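PDB 4ZQX: polyhedrin from Uranotaenia sapphirina cypovirus, which forms the crystalline matrix of the polyhedra that encase cypovirus particles, and probably binds ATP. Local coordinates for the interface of chains A and B. Sequence-based numbering; all coordinates share one arbitrary frame. Chains: chain A/B, Polyhedrin.

The interface of chains A and B. Residues chain A 26, 28, 44, 46, 203-205, 207; chain B 54-55, 120, 123-125, 136-138, 173-175.
B:Asp136 is the polar centre of this join between two polyhedrin chains, and A:Asn26 meets it twice. The backbone N of A:Asn26 bonds in plane to a lone pair of the B:Asp136 carbonyl O at 2.9 Å. Its side-chain amide ND2 reaches carboxylate OD2 of the same residue at 3.0 Å, coming from above the carboxylate, with the two planes 58° apart. That carboxylate is placed by chi1 -178°, CG anti to the backbone N.

Two acids also meet by their end oxygens, the side chains crossing obliquely: A:Glu28 OE2 lies 2.6 Å from B:Asp136 OD2, close enough for a hydrogen bond if one of the two acids carries a proton, which the model does not show. Each acid has support from its own chain. A:His44 NE2 points in its ring plane at A:Glu28 OE1, 2.8 Å away, while B:Arg120 NH2 makes a salt bridge to B:Asp136 OD1.

The guanidinium of B:Arg120 is itself fixed in orientation, its NE and NH2 gripping the carbonyl O of B:Gly124 side-on and its NH1 bonding to B:Arg137 O in the guanidinium plane. At the other edge of the A:His44 ring, ND1 meets a water at 2.6 Å, which also joins the carbonyls of A:Pro205 and B:Thr123 across the join.

The apolar part centres on A:Pro205, whose ring sits among B:Val54, B:Ser173 and the CD of B:Arg120; B:Val54 CG1 comes within 3.6 Å of A:Pro205 CA. Next to it, A:Val204 CG2 packs obliquely on B:Ile138 CG2 at 3.7 Å.

Together, the asparagine bonds, the acid pair, the bridging water and the proline packing probably set how neighbouring subunits sit in the polyhedrin trimer, the unit that packs into the polyhedra.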
loop_
_atom_site.group_PDB
_atom_site.type_symbol
_atom_site.label_atom_id
_atom_site.label_comp_id
_atom_site.label_asym_id
_atom_site.label_seq_id
_atom_site.Cartn_x
_atom_site.Cartn_y
_atom_site.Cartn_z
ATOM N N ASN A 26 -6.600 5.029 -17.663
ATOM C CA ASN A 26 -6.884 4.015 -16.664
ATOM C C ASN A 26 -7.946 2.995 -17.061
ATOM O O ASN A 26 -8.967 3.339 -17.641
ATOM C CB ASN A 26 -7.338 4.679 -15.364
ATOM C CG ASN A 26 -6.203 5.255 -14.573
ATOM O OD1 ASN A 26 -5.096 4.726 -14.571
ATOM N ND2 ASN A 26 -6.470 6.351 -13.884
ATOM N N GLU A 28 -10.702 0.777 -14.981
ATOM C CA GLU A 28 -11.427 1.102 -13.752
ATOM C C GLU A 28 -12.016 -0.146 -13.109
ATOM O O GLU A 28 -12.584 -1.002 -13.798
ATOM C CB GLU A 28 -12.569 2.082 -14.047
ATOM C CG GLU A 28 -12.173 3.303 -14.850
ATOM C CD GLU A 28 -11.328 4.313 -14.089
ATOM O OE1 GLU A 28 -11.325 4.269 -12.848
ATOM O OE2 GLU A 28 -10.695 5.174 -14.746
ATOM N N HIS A 44 -12.915 1.657 -4.972
ATOM C CA HIS A 44 -12.477 1.995 -6.329
ATOM C C HIS A 44 -10.966 1.918 -6.503
ATOM O O HIS A 44 -10.220 2.489 -5.699
ATOM C CB HIS A 44 -12.933 3.402 -6.723
ATOM C CG HIS A 44 -12.364 3.840 -8.032
ATOM N ND1 HIS A 44 -11.293 4.703 -8.130
ATOM C CD2 HIS A 44 -12.677 3.482 -9.301
ATOM C CE1 HIS A 44 -10.988 4.879 -9.405
ATOM N NE2 HIS A 44 -11.805 4.142 -10.134
ATOM N N ALA A 46 -7.828 1.987 -9.793
ATOM C CA ALA A 46 -7.562 2.260 -11.205
ATOM C C ALA A 46 -6.077 2.215 -11.516
ATOM O O ALA A 46 -5.246 2.577 -10.685
ATOM C CB ALA A 46 -8.121 3.622 -11.584
ATOM N N THR A 203 -0.042 4.046 -8.857
ATOM C CA THR A 203 0.103 5.487 -8.664
ATOM C C THR A 203 -1.229 6.243 -8.518
ATOM O O THR A 203 -1.226 7.472 -8.417
ATOM C CB THR A 203 0.907 6.113 -9.825
ATOM O OG1 THR A 203 0.257 5.823 -11.059
ATOM C CG2 THR A 203 2.311 5.535 -9.891
ATOM N N VAL A 204 -2.356 5.528 -8.493
ATOM C CA VAL A 204 -3.653 6.184 -8.415
ATOM C C VAL A 204 -4.264 5.979 -7.024
ATOM O O VAL A 204 -4.327 4.850 -6.528
ATOM C CB VAL A 204 -4.615 5.653 -9.493
ATOM C CG1 VAL A 204 -5.910 6.459 -9.492
ATOM C CG2 VAL A 204 -3.934 5.681 -10.882
ATOM N N PRO A 205 -4.706 7.070 -6.379
ATOM C CA PRO A 205 -5.332 6.914 -5.062
ATOM C C PRO A 205 -6.595 6.062 -5.112
ATOM O O PRO A 205 -7.395 6.212 -6.025
ATOM C CB PRO A 205 -5.694 8.354 -4.658
ATOM C CG PRO A 205 -4.881 9.237 -5.513
ATOM C CD PRO A 205 -4.617 8.483 -6.787
ATOM N N CYS A 207 -10.280 4.804 -3.347
ATOM C CA CYS A 207 -11.359 5.491 -2.639
ATOM C C CYS A 207 -12.417 4.503 -2.166
ATOM O O CYS A 207 -12.937 3.713 -2.951
ATOM C CB CYS A 207 -11.997 6.566 -3.524
ATOM S SG CYS A 207 -13.277 7.526 -2.661
ATOM N N VAL B 54 1.347 8.739 -2.974
ATOM C CA VAL B 54 -0.070 8.604 -3.305
ATOM C C VAL B 54 -0.862 8.862 -2.050
ATOM O O VAL B 54 -0.709 8.134 -1.068
ATOM C CB VAL B 54 -0.390 7.179 -3.825
ATOM C CG1 VAL B 54 -1.886 7.039 -4.138
ATOM C CG2 VAL B 54 0.484 6.860 -5.041
ATOM N N ILE B 55 -1.699 9.902 -2.091
ATOM C CA ILE B 55 -2.464 10.339 -0.932
ATOM C C ILE B 55 -3.944 10.468 -1.289
ATOM O O ILE B 55 -4.307 11.174 -2.232
ATOM C CB ILE B 55 -1.947 11.696 -0.393
ATOM C CG1 ILE B 55 -0.444 11.616 -0.090
ATOM C CG2 ILE B 55 -2.718 12.092 0.870
ATOM C CD1 ILE B 55 0.189 12.920 0.380
ATOM N N ARG B 120 -5.386 15.543 -8.227
ATOM C CA ARG B 120 -6.531 14.803 -8.769
ATOM C C ARG B 120 -7.784 15.107 -7.962
ATOM O O ARG B 120 -7.709 15.776 -6.950
ATOM C CB ARG B 120 -6.248 13.291 -8.778
ATOM C CG ARG B 120 -4.980 12.925 -9.565
ATOM C CD ARG B 120 -4.638 11.458 -9.487
ATOM N NE ARG B 120 -5.595 10.598 -10.188
ATOM C CZ ARG B 120 -5.563 10.331 -11.491
ATOM N NH1 ARG B 120 -4.626 10.868 -12.273
ATOM N NH2 ARG B 120 -6.471 9.516 -12.022
ATOM N N THR B 123 -12.236 11.900 -5.425
ATOM C CA THR B 123 -12.342 10.439 -5.382
ATOM C C THR B 123 -11.275 9.754 -6.227
ATOM O O THR B 123 -11.366 8.561 -6.496
ATOM C CB THR B 123 -13.744 9.930 -5.789
ATOM O OG1 THR B 123 -14.032 10.285 -7.144
ATOM C CG2 THR B 123 -14.807 10.502 -4.873
ATOM N N GLY B 124 -10.261 10.523 -6.622
ATOM C CA GLY B 124 -9.074 9.985 -7.263
ATOM C C GLY B 124 -9.060 10.032 -8.780
ATOM O O GLY B 124 -8.137 9.505 -9.402
ATOM N N LEU B 125 -10.078 10.636 -9.387
ATOM C CA LEU B 125 -10.132 10.726 -10.839
ATOM C C LEU B 125 -9.351 11.929 -11.330
ATOM O O LEU B 125 -9.149 12.877 -10.573
ATOM C CB LEU B 125 -11.568 10.888 -11.310
ATOM C CG LEU B 125 -12.565 9.795 -10.956
ATOM C CD1 LEU B 125 -13.899 10.127 -11.605
ATOM C CD2 LEU B 125 -12.070 8.474 -11.417
ATOM N N ASP B 136 -10.274 9.327 -17.516
ATOM C CA ASP B 136 -9.453 9.187 -16.325
ATOM C C ASP B 136 -8.117 8.578 -16.770
ATOM O O ASP B 136 -8.087 7.518 -17.406
ATOM C CB ASP B 136 -10.181 8.301 -15.309
ATOM C CG ASP B 136 -9.421 8.139 -14.002
ATOM O OD1 ASP B 136 -8.892 9.136 -13.469
ATOM O OD2 ASP B 136 -9.353 6.992 -13.495
ATOM N N ARG B 137 -7.022 9.261 -16.453
ATOM C CA ARG B 137 -5.704 8.884 -16.963
ATOM C C ARG B 137 -4.646 9.326 -15.962
ATOM O O ARG B 137 -4.972 9.991 -14.984
ATOM C CB ARG B 137 -5.452 9.489 -18.357
ATOM C CG ARG B 137 -5.727 10.984 -18.489
ATOM C CD ARG B 137 -4.543 11.866 -18.096
ATOM N NE ARG B 137 -3.332 11.532 -18.850
ATOM C CZ ARG B 137 -3.066 11.928 -20.090
ATOM N NH1 ARG B 137 -3.909 12.712 -20.758
ATOM N NH2 ARG B 137 -1.940 11.535 -20.670
ATOM N N ILE B 138 -3.393 8.943 -16.191
ATOM C CA ILE B 138 -2.304 9.371 -15.320
ATOM C C ILE B 138 -1.321 10.205 -16.150
ATOM O O ILE B 138 -1.376 10.216 -17.389
ATOM C CB ILE B 138 -1.575 8.191 -14.633
ATOM C CG1 ILE B 138 -0.783 7.348 -15.639
ATOM C CG2 ILE B 138 -2.581 7.324 -13.879
ATOM C CD1 ILE B 138 0.165 6.341 -14.978
ATOM N N SER B 173 -7.003 14.829 -4.185
ATOM C CA SER B 173 -6.110 13.700 -3.907
ATOM C C SER B 173 -4.814 13.939 -4.681
ATOM O O SER B 173 -4.765 14.813 -5.548
ATOM C CB SER B 173 -6.753 12.378 -4.310
ATOM O OG SER B 173 -7.122 12.382 -5.680
ATOM N N ILE B 174 -3.764 13.192 -4.354
ATOM C CA ILE B 174 -2.436 13.482 -4.888
ATOM C C ILE B 174 -1.754 12.246 -5.432
ATOM O O ILE B 174 -1.769 11.183 -4.801
ATOM C CB ILE B 174 -1.508 14.063 -3.789
ATOM C CG1 ILE B 174 -2.065 15.375 -3.239
ATOM C CG2 ILE B 174 -0.113 14.287 -4.338
ATOM C CD1 ILE B 174 -1.243 15.930 -2.073
ATOM N N ALA B 175 -1.141 12.393 -6.600
ATOM C CA ALA B 175 -0.245 11.367 -7.133
ATOM C C ALA B 175 1.050 12.011 -7.603
ATOM O O ALA B 175 1.047 12.810 -8.536
ATOM C CB ALA B 175 -0.896 10.625 -8.275
HETATM O O HOH W 1 -10.082 6.179 -6.321
#